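Local structure of peptidoglycan-N-acetylglucosamine deacetylase BC_1974 (Bacillus cereus, 5N1P) at residues F33-N38 / G57-T62; P93-P98 / K120-T125. The protein removes the acetyl group from N-acetylglucosamine residues of peptidoglycan, releasing acetate, as a metal-dependent hydrolase of the polysaccharide deacetylase family. All blocks are in the same frame, centred on the assembly; numbering follows the deposited sequence.

Contact 1. Residues F33-N38 / G57-T62. With ZN (zinc ion), chain F; 8GK (~{N}-oxidanylnaphthalene-1-carboxamide), chain E.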
ATOM      1  N   PHE A  33       3.638   0.197   0.955  1.00 16.40           N
ATOM      2  CA  PHE A  33       3.673  -0.469   2.254  1.00 15.09           C
ATOM      3  C   PHE A  33       4.731  -1.556   2.200  1.00 15.49           C
ATOM      4  O   PHE A  33       4.605  -2.531   1.455  1.00 17.61           O
ATOM      5  CB  PHE A  33       2.285  -1.042   2.605  1.00 16.94           C
ATOM      6  CG  PHE A  33       1.250   0.020   2.858  1.00 18.21           C
ATOM      7  CD1 PHE A  33       1.300   0.795   4.014  1.00 16.78           C
ATOM      8  CD2 PHE A  33       0.214   0.222   1.953  1.00 19.64           C
ATOM      9  CE1 PHE A  33       0.334   1.752   4.270  1.00 18.22           C
ATOM     10  CE2 PHE A  33      -0.760   1.200   2.198  1.00 18.86           C
ATOM     11  CZ  PHE A  33      -0.696   1.962   3.349  1.00 18.09           C
ATOM     12  N   LEU A  34       5.803  -1.342   2.957  1.00 16.42           N
ATOM     13  CA  LEU A  34       7.040  -2.083   2.771  1.00 17.48           C
ATOM     14  C   LEU A  34       7.251  -3.168   3.813  1.00 17.64           C
ATOM     15  O   LEU A  34       6.905  -2.993   4.982  1.00 17.85           O
ATOM     16  CB  LEU A  34       8.222  -1.116   2.818  1.00 16.46           C
ATOM     17  CG  LEU A  34       8.144   0.110   1.896  1.00 16.62           C
ATOM     18  CD1 LEU A  34       9.486   0.846   1.977  1.00 17.54           C
ATOM     19  CD2 LEU A  34       7.823  -0.330   0.480  1.00 18.02           C
ATOM     20  N   ILE A  35       7.869  -4.264   3.382  1.00 18.18           N
ATOM     21  CA  ILE A  35       8.242  -5.363   4.272  1.00 18.44           C
ATOM     22  C   ILE A  35       9.677  -5.162   4.729  1.00 22.07           C
ATOM     23  O   ILE A  35      10.541  -4.838   3.928  1.00 22.46           O
ATOM     24  CB  ILE A  35       8.095  -6.709   3.572  1.00 20.51           C
ATOM     25  CG1 ILE A  35       6.614  -6.965   3.270  1.00 22.09           C
ATOM     26  CG2 ILE A  35       8.697  -7.816   4.428  1.00 24.69           C
ATOM     27  CD1 ILE A  35       6.344  -8.258   2.523  1.00 28.98           C
ATOM     28  N   GLY A  36       9.927  -5.338   6.027  1.00 22.62           N
ATOM     29  CA  GLY A  36      11.223  -5.002   6.604  1.00 22.13           C
ATOM     30  C   GLY A  36      12.441  -5.594   5.912  1.00 21.78           C
ATOM     31  O   GLY A  36      13.416  -4.890   5.699  1.00 25.82           O
ATOM     32  N   ALA A  37      12.391  -6.878   5.554  1.00 25.25           N
ATOM     33  CA  ALA A  37      13.527  -7.494   4.874  1.00 31.47           C
ATOM     34  C   ALA A  37      13.843  -6.785   3.558  1.00 27.63           C
ATOM     35  O   ALA A  37      15.008  -6.642   3.188  1.00 29.01           O
ATOM     36  CB  ALA A  37      13.272  -8.981   4.633  1.00 35.38           C
ATOM     37  N   ASN A  38      12.806  -6.307   2.869  1.00 26.39           N
ATOM     38  CA  ASN A  38      13.024  -5.618   1.600  1.00 23.67           C
ATOM     39  C   ASN A  38      13.495  -4.174   1.792  1.00 28.13           C
ATOM     40  O   ASN A  38      14.197  -3.618   0.948  1.00 24.83           O
ATOM     41  CB  ASN A  38      11.751  -5.666   0.752  1.00 21.70           C
ATOM     42  CG  ASN A  38      11.396  -7.074   0.328  1.00 30.45           C
ATOM     43  OD1 ASN A  38      12.256  -7.958   0.284  1.00 35.33           O
ATOM     44  ND2 ASN A  38      10.130  -7.298   0.017  1.00 29.96           N
ATOM     45  N   GLY A  57       4.915   3.581   4.081  1.00 16.46           N
ATOM     46  CA  GLY A  57       4.409   3.029   5.331  1.00 17.73           C
ATOM     47  C   GLY A  57       4.847   1.591   5.528  1.00 15.97           C
ATOM     48  O   GLY A  57       5.658   1.066   4.768  1.00 17.18           O
ATOM     49  N   MET A  58       4.279   0.946   6.547  1.00 16.79           N
ATOM     50  CA  MET A  58       4.766  -0.354   7.000  1.00 14.93           C
ATOM     51  C   MET A  58       3.827  -1.505   6.650  1.00 15.34           C
ATOM     52  O   MET A  58       2.610  -1.364   6.749  1.00 18.24           O
ATOM     53  CB  MET A  58       4.964  -0.355   8.520  1.00 17.75           C
ATOM     54  CG  MET A  58       6.188   0.434   8.989  1.00 19.19           C
ATOM     55  SD  MET A  58       5.942   2.213   9.073  1.00 20.03           S
ATOM     56  CE  MET A  58       4.585   2.279  10.241  1.00 22.55           C
ATOM     57  N   HIS A  59       4.413  -2.647   6.296  1.00 16.12           N
ATOM     58  CA  HIS A  59       3.635  -3.859   5.973  1.00 16.18           C
ATOM     59  C   HIS A  59       4.150  -5.079   6.744  1.00 19.53           C
ATOM     60  O   HIS A  59       3.890  -6.205   6.341  1.00 23.49           O
ATOM     61  CB  HIS A  59       3.678  -4.136   4.469  1.00 17.65           C
ATOM     62  CG  HIS A  59       2.637  -5.105   3.977  1.00 18.28           C
ATOM     63  ND1 HIS A  59       1.325  -5.084   4.403  1.00 19.03           N
ATOM     64  CD2 HIS A  59       2.712  -6.081   3.039  1.00 20.55           C
ATOM     65  CE1 HIS A  59       0.640  -6.017   3.759  1.00 19.37           C
ATOM     66  NE2 HIS A  59       1.459  -6.641   2.929  1.00 18.66           N
ATOM     67  N   SER A  60       4.865  -4.814   7.841  1.00 18.52           N
ATOM     68  CA  SER A  60       5.363  -5.778   8.833  1.00 20.02           C
ATOM     69  C   SER A  60       6.755  -6.325   8.487  1.00 22.01           C
ATOM     70  O   SER A  60       7.376  -5.920   7.495  1.00 22.70           O
ATOM     71  CB  SER A  60       4.390  -6.950   9.048  1.00 22.26           C
ATOM     72  OG  SER A  60       4.597  -8.007   8.112  1.00 21.71           O
ATOM     73  N   MET A  61       7.253  -7.210   9.346  1.00 22.70           N
ATOM     74  CA  MET A  61       8.569  -7.827   9.178  1.00 22.36           C
ATOM     75  C   MET A  61       8.464  -9.220   8.570  1.00 30.73           C
ATOM     76  O   MET A  61       9.216  -9.577   7.664  1.00 32.74           O
ATOM     77  CB  MET A  61       9.291  -7.937  10.528  1.00 22.44           C
ATOM     78  CG  MET A  61       9.637  -6.619  11.184  1.00 22.30           C
ATOM     79  SD  MET A  61      10.731  -5.531  10.230  1.00 24.61           S
ATOM     80  CE  MET A  61      12.161  -6.561   9.967  1.00 27.90           C
ATOM     81  N   THR A  62       7.524 -10.005   9.081  1.00 24.49           N
ATOM     82  CA  THR A  62       7.427 -11.419   8.730  1.00 27.62           C
ATOM     83  C   THR A  62       6.314 -11.728   7.743  1.00 24.92           C
ATOM     84  O   THR A  62       6.337 -12.778   7.096  1.00 29.61           O
ATOM     85  CB  THR A  62       7.194 -12.285   9.978  1.00 32.46           C
ATOM     86  OG1 THR A  62       5.893 -12.003  10.523  1.00 30.54           O
ATOM     87  CG2 THR A  62       8.257 -11.999  11.023  1.00 32.13           C
TER
HETATM   88 ZN    ZN F 302       1.170  -8.350   1.687  1.00 30.70          ZN
HETATM   89  C1  8GK E 301      -1.849  -8.502   1.605  1.00 51.25           C
HETATM   90  C2  8GK E 301      -3.051  -9.379   1.480  1.00 53.63           C
HETATM   91  C3  8GK E 301      -2.857 -10.724   1.203  1.00 58.49           C
HETATM   92  C4  8GK E 301      -3.954 -11.572   1.100  1.00 62.12           C
HETATM   93  C5  8GK E 301      -5.246 -11.077   1.285  1.00 59.54           C
HETATM   94  C6  8GK E 301      -5.437  -9.729   1.566  1.00 56.64           C
HETATM   95  C7  8GK E 301      -4.336  -8.882   1.668  1.00 59.09           C
HETATM   96  C8  8GK E 301      -3.744 -12.914   0.815  1.00 58.21           C
HETATM   97  C9  8GK E 301      -2.458 -13.413   0.629  1.00 50.07           C
HETATM   98  C10 8GK E 301      -1.363 -12.562   0.729  1.00 54.41           C
HETATM   99  C11 8GK E 301      -1.569 -11.220   1.019  1.00 51.04           C
HETATM  100  O12 8GK E 301      -1.123  -8.704   2.557  1.00 34.22           O
HETATM  101  N13 8GK E 301      -1.563  -7.567   0.699  1.00 56.50           N
HETATM  102  O14 8GK E 301      -0.214  -7.314   0.456  1.00 49.48           O
HETATM  103  O   HOH W   1       0.846  -9.876   0.003  1.00 30.31           O
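Phe33 and Leu34 pair in parallel with Gly57 and Met58 at the C-terminal ends of two neighbouring strands of the NodB-type barrel, where His59 leaves the sheet to bind zinc. Leu34 N donates to Gly57 O at 3.0 Å. Leu34 O then receives His59 N at 2.8 Å, with the donor well above the carbonyl plane. Beyond the strands, Gly36 N reaches Ser60 O at 3.0 Å and lies in the plane of that carbonyl. Gly57 has no side chain, and the Phe33 ring passes beside its backbone. An edge of this ring faces Met58 N.

His59 CG is anti to its backbone N (chi1 -164°), and its CB rests against Phe33 O and Leu34 O. Its NE2 binds zinc at 2.1 Å. The Ile35 side chain runs alongside the imidazole in the same direction, with CG1 4.0 Å from His59 CD2. Arg97 O accepts from His59 ND1; with the zinc bond at NE2 this holds the ring in its rotation and would favour NE2 as the metal ligand. Ser60 OG donates to His59 O at 2.6 Å. Met61 bends back so that SD lies 3.7 Å from Gly36 CA.

Asp10 and His63 also bind the zinc, with the inhibitor's O12 and O14 and a water. This Asp-His-His site, set in loops at strand ends, is typical of CE4 deacetylases.

Contact 2. Residues P93-P98 / K120-T125. With 8GK (~{N}-oxidanylnaphthalene-1-carboxamide), chain E.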
ATOM      1  N   PRO A  93       7.112   6.706   9.880  1.00 20.63           N
ATOM      2  CA  PRO A  93       5.732   6.689   9.373  1.00 19.65           C
ATOM      3  C   PRO A  93       4.757   6.160  10.396  1.00 20.33           C
ATOM      4  O   PRO A  93       5.155   5.319  11.205  1.00 20.81           O
ATOM      5  CB  PRO A  93       5.802   5.732   8.192  1.00 17.95           C
ATOM      6  CG  PRO A  93       7.282   5.684   7.822  1.00 19.58           C
ATOM      7  CD  PRO A  93       7.990   5.800   9.118  1.00 19.09           C
ATOM      8  N   LYS A  94       3.503   6.605  10.327  1.00 20.16           N
ATOM      9  CA  LYS A  94       2.479   6.123  11.255  1.00 18.66           C
ATOM     10  C   LYS A  94       1.517   5.115  10.626  1.00 22.08           C
ATOM     11  O   LYS A  94       0.874   4.365  11.346  1.00 21.88           O
ATOM     12  CB  LYS A  94       1.670   7.291  11.823  1.00 22.87           C
ATOM     13  CG  LYS A  94       2.505   8.268  12.664  1.00 30.04           C
ATOM     14  CD  LYS A  94       3.310   7.534  13.736  1.00 45.85           C
ATOM     15  CE  LYS A  94       4.133   8.491  14.617  1.00 49.69           C
ATOM     16  NZ  LYS A  94       5.377   8.983  13.950  1.00 34.01           N
ATOM     17  N   LEU A  95       1.406   5.097   9.297  1.00 18.96           N
ATOM     18  CA  LEU A  95       0.392   4.252   8.659  1.00 18.30           C
ATOM     19  C   LEU A  95       0.895   2.842   8.387  1.00 17.87           C
ATOM     20  O   LEU A  95       1.974   2.639   7.825  1.00 18.78           O
ATOM     21  CB  LEU A  95      -0.091   4.895   7.356  1.00 18.50           C
ATOM     22  CG  LEU A  95      -1.287   4.202   6.691  1.00 19.90           C
ATOM     23  CD1 LEU A  95      -2.536   4.287   7.581  1.00 21.33           C
ATOM     24  CD2 LEU A  95      -1.520   4.833   5.321  1.00 19.35           C
ATOM     25  N   THR A  96       0.094   1.863   8.792  1.00 16.98           N
ATOM     26  CA  THR A  96       0.376   0.463   8.552  1.00 17.01           C
ATOM     27  C   THR A  96      -0.718  -0.133   7.661  1.00 17.58           C
ATOM     28  O   THR A  96      -1.854   0.331   7.659  1.00 19.91           O
ATOM     29  CB  THR A  96       0.442  -0.346   9.867  1.00 18.01           C
ATOM     30  OG1 THR A  96      -0.879  -0.463  10.429  1.00 20.83           O
ATOM     31  CG2 THR A  96       1.343   0.351  10.864  1.00 18.96           C
ATOM     32  N   ARG A  97      -0.331  -1.139   6.897  1.00 16.69           N
ATOM     33  CA  ARG A  97      -1.259  -1.937   6.083  1.00 18.38           C
ATOM     34  C   ARG A  97      -1.140  -3.377   6.574  1.00 20.96           C
ATOM     35  O   ARG A  97      -0.066  -3.970   6.515  1.00 17.47           O
ATOM     36  CB  ARG A  97      -0.900  -1.782   4.599  1.00 20.64           C
ATOM     37  CG  ARG A  97      -1.285  -2.898   3.636  1.00 24.12           C
ATOM     38  CD  ARG A  97      -2.759  -2.908   3.247  1.00 20.85           C
ATOM     39  NE  ARG A  97      -3.367  -1.661   2.785  1.00 20.49           N
ATOM     40  CZ  ARG A  97      -3.305  -1.177   1.543  1.00 21.10           C
ATOM     41  NH1 ARG A  97      -2.547  -1.766   0.623  1.00 21.21           N
ATOM     42  NH2 ARG A  97      -3.963  -0.060   1.230  1.00 20.84           N
ATOM     43  N   PRO A  98      -2.234  -3.940   7.111  1.00 19.23           N
ATOM     44  CA  PRO A  98      -2.111  -5.295   7.667  1.00 19.10           C
ATOM     45  C   PRO A  98      -1.931  -6.354   6.593  1.00 21.30           C
ATOM     46  O   PRO A  98      -2.709  -6.408   5.642  1.00 21.60           O
ATOM     47  CB  PRO A  98      -3.454  -5.530   8.390  1.00 18.03           C
ATOM     48  CG  PRO A  98      -4.098  -4.185   8.492  1.00 23.25           C
ATOM     49  CD  PRO A  98      -3.562  -3.345   7.352  1.00 22.27           C
ATOM     50  N   LYS A 120      -1.714   4.121  12.625  1.00 21.55           N
ATOM     51  CA  LYS A 120      -2.976   4.018  11.908  1.00 21.70           C
ATOM     52  C   LYS A 120      -2.972   2.753  11.048  1.00 22.50           C
ATOM     53  O   LYS A 120      -1.918   2.147  10.820  1.00 21.68           O
ATOM     54  CB  LYS A 120      -3.228   5.250  11.021  1.00 24.70           C
ATOM     55  CG  LYS A 120      -3.286   6.589  11.755  1.00 26.41           C
ATOM     56  CD  LYS A 120      -4.492   6.687  12.681  1.00 26.75           C
ATOM     57  CE  LYS A 120      -4.557   8.075  13.316  1.00 32.36           C
ATOM     58  NZ  LYS A 120      -5.673   8.184  14.293  1.00 43.86           N
ATOM     59  N   VAL A 121      -4.155   2.360  10.580  1.00 19.30           N
ATOM     60  CA  VAL A 121      -4.316   1.159   9.779  1.00 19.71           C
ATOM     61  C   VAL A 121      -5.157   1.469   8.553  1.00 22.36           C
ATOM     62  O   VAL A 121      -6.279   1.969   8.683  1.00 24.49           O
ATOM     63  CB  VAL A 121      -5.023   0.022  10.570  1.00 21.18           C
ATOM     64  CG1 VAL A 121      -5.463  -1.093   9.621  1.00 24.54           C
ATOM     65  CG2 VAL A 121      -4.129  -0.518  11.666  1.00 22.71           C
ATOM     66  N   TRP A 122      -4.631   1.162   7.370  1.00 18.56           N
ATOM     67  CA  TRP A 122      -5.426   1.250   6.151  1.00 22.75           C
ATOM     68  C   TRP A 122      -5.561  -0.121   5.514  1.00 21.79           C
ATOM     69  O   TRP A 122      -4.548  -0.804   5.258  1.00 19.00           O
ATOM     70  CB  TRP A 122      -4.810   2.214   5.130  1.00 18.73           C
ATOM     71  CG  TRP A 122      -5.463   3.559   5.083  1.00 18.77           C
ATOM     72  CD1 TRP A 122      -6.231   4.139   6.064  1.00 19.89           C
ATOM     73  CD2 TRP A 122      -5.459   4.472   3.980  1.00 20.69           C
ATOM     74  NE1 TRP A 122      -6.677   5.376   5.638  1.00 22.18           N
ATOM     75  CE2 TRP A 122      -6.225   5.593   4.357  1.00 22.10           C
ATOM     76  CE3 TRP A 122      -4.874   4.451   2.706  1.00 20.01           C
ATOM     77  CZ2 TRP A 122      -6.432   6.682   3.512  1.00 22.08           C
ATOM     78  CZ3 TRP A 122      -5.077   5.537   1.867  1.00 22.17           C
ATOM     79  CH2 TRP A 122      -5.853   6.634   2.277  1.00 21.66           C
ATOM     80  N   ASP A 123      -6.809  -0.525   5.280  1.00 20.73           N
ATOM     81  CA  ASP A 123      -7.088  -1.636   4.393  1.00 20.52           C
ATOM     82  C   ASP A 123      -7.270  -1.032   2.995  1.00 21.53           C
ATOM     83  O   ASP A 123      -6.462  -0.201   2.584  1.00 20.58           O
ATOM     84  CB  ASP A 123      -8.319  -2.426   4.865  1.00 21.43           C
ATOM     85  CG  ASP A 123      -8.069  -3.159   6.177  1.00 22.93           C
ATOM     86  OD1 ASP A 123      -7.112  -3.956   6.237  1.00 21.77           O
ATOM     87  OD2 ASP A 123      -8.822  -2.949   7.162  1.00 22.39           O
ATOM     88  N   TRP A 124      -8.311  -1.425   2.269  1.00 21.19           N
ATOM     89  CA  TRP A 124      -8.480  -0.913   0.912  1.00 21.79           C
ATOM     90  C   TRP A 124      -9.947  -0.929   0.543  1.00 21.49           C
ATOM     91  O   TRP A 124     -10.737  -1.530   1.266  1.00 25.98           O
ATOM     92  CB  TRP A 124      -7.663  -1.749  -0.083  1.00 22.58           C
ATOM     93  CG  TRP A 124      -7.944  -3.209   0.037  1.00 23.29           C
ATOM     94  CD1 TRP A 124      -8.906  -3.918  -0.639  1.00 25.69           C
ATOM     95  CD2 TRP A 124      -7.283  -4.151   0.893  1.00 22.43           C
ATOM     96  NE1 TRP A 124      -8.877  -5.235  -0.260  1.00 25.58           N
ATOM     97  CE2 TRP A 124      -7.895  -5.406   0.684  1.00 25.37           C
ATOM     98  CE3 TRP A 124      -6.238  -4.051   1.825  1.00 24.54           C
ATOM     99  CZ2 TRP A 124      -7.499  -6.560   1.365  1.00 25.74           C
ATOM    100  CZ3 TRP A 124      -5.847  -5.192   2.503  1.00 23.17           C
ATOM    101  CH2 TRP A 124      -6.477  -6.434   2.263  1.00 25.08           C
ATOM    102  N   THR A 125     -10.307  -0.268  -0.558  1.00 22.92           N
ATOM    103  CA  THR A 125     -11.697  -0.299  -1.038  1.00 22.68           C
ATOM    104  C   THR A 125     -11.834  -1.037  -2.357  1.00 24.55           C
ATOM    105  O   THR A 125     -12.943  -1.471  -2.726  1.00 27.25           O
ATOM    106  CB  THR A 125     -12.288   1.115  -1.217  1.00 27.32           C
ATOM    107  OG1 THR A 125     -11.595   1.814  -2.256  1.00 28.80           O
ATOM    108  CG2 THR A 125     -12.212   1.910   0.081  1.00 27.52           C
TER
HETATM  109  C1  8GK E 301      -1.849  -8.502   1.605  1.00 51.25           C
HETATM  110  C2  8GK E 301      -3.051  -9.379   1.480  1.00 53.63           C
HETATM  111  C3  8GK E 301      -2.857 -10.724   1.203  1.00 58.49           C
HETATM  112  C4  8GK E 301      -3.954 -11.572   1.100  1.00 62.12           C
HETATM  113  C5  8GK E 301      -5.246 -11.077   1.285  1.00 59.54           C
HETATM  114  C6  8GK E 301      -5.437  -9.729   1.566  1.00 56.64           C
HETATM  115  C7  8GK E 301      -4.336  -8.882   1.668  1.00 59.09           C
HETATM  116  C8  8GK E 301      -3.744 -12.914   0.815  1.00 58.21           C
HETATM  117  C9  8GK E 301      -2.458 -13.413   0.629  1.00 50.07           C
HETATM  118  C10 8GK E 301      -1.363 -12.562   0.729  1.00 54.41           C
HETATM  119  C11 8GK E 301      -1.569 -11.220   1.019  1.00 51.04           C
HETATM  120  O12 8GK E 301      -1.123  -8.704   2.557  1.00 34.22           O
HETATM  121  N13 8GK E 301      -1.563  -7.567   0.699  1.00 56.50           N
HETATM  122  O14 8GK E 301      -0.214  -7.314   0.456  1.00 49.48           O
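Arg97 meets Trp122, Asp123 and Trp124 through its side chain. NE donates to Trp122 O at 2.9 Å; the oxygen lies in the guanidinium plane, while NE stands above the carbonyl plane. NH2 makes a weak bond to Asp123 O. Over one guanidinium face sits Trp124 CE3, with the two planes 78° apart, so the indole presents its edge. Further along the rim of the same six-membered ring, Trp124 CH2 comes to 3.3 Å from C7 of the inhibitor's naphthalene.

Behind this shell, Trp122 N donates to Thr96 O at 2.9 Å, nearly along the C=O axis. Lys120 O is gripped twice, by Thr96 N at 2.9 Å and by Thr96 OG1 at 2.8 Å. The threonine hydroxyl takes the crowded position between backbone N and carbonyl carbon (chi1 71°), which sets OG1 beside Lys120 O. Leu95 covers part of one Trp122 face with CD2, offset toward the rim. Pro98 CG packs on Val121 CG1 at 3.6 Å.

The strands 95-96 and 120-121 belong to a beta-alpha-beta unit through helix 108-116. Arg97 NH1 forms a salt bridge with Asp9, the inferred proton acceptor. The bonds to Trp122 O and, weakly, Asp123 O hold the guanidinium; Arg97 is therefore probably a second-shell residue that helps position this carboxylate.

From the N terminus, contact 1 comes first. It brings strand 55-58 back beside strand 31-34 and closes the largely helical section between them. Contact 2 follows in series, neither nested in contact 1 nor crossing it. It closes the excursion through helix 108-116. The two meet side by side: Met58 O lies 3.0 Å from Arg97 N, a probable hydrogen bond, and Phe33 CG packs 3.3 Å from Arg97 CB. Segment 93-98 thus lies between 57-62 and 120-125 and carries the parallel pairing onward around the barrel. Both contacts border the inhibitor, contact 1 at its metal-binding hydroxamate and contact 2 at its naphthalene.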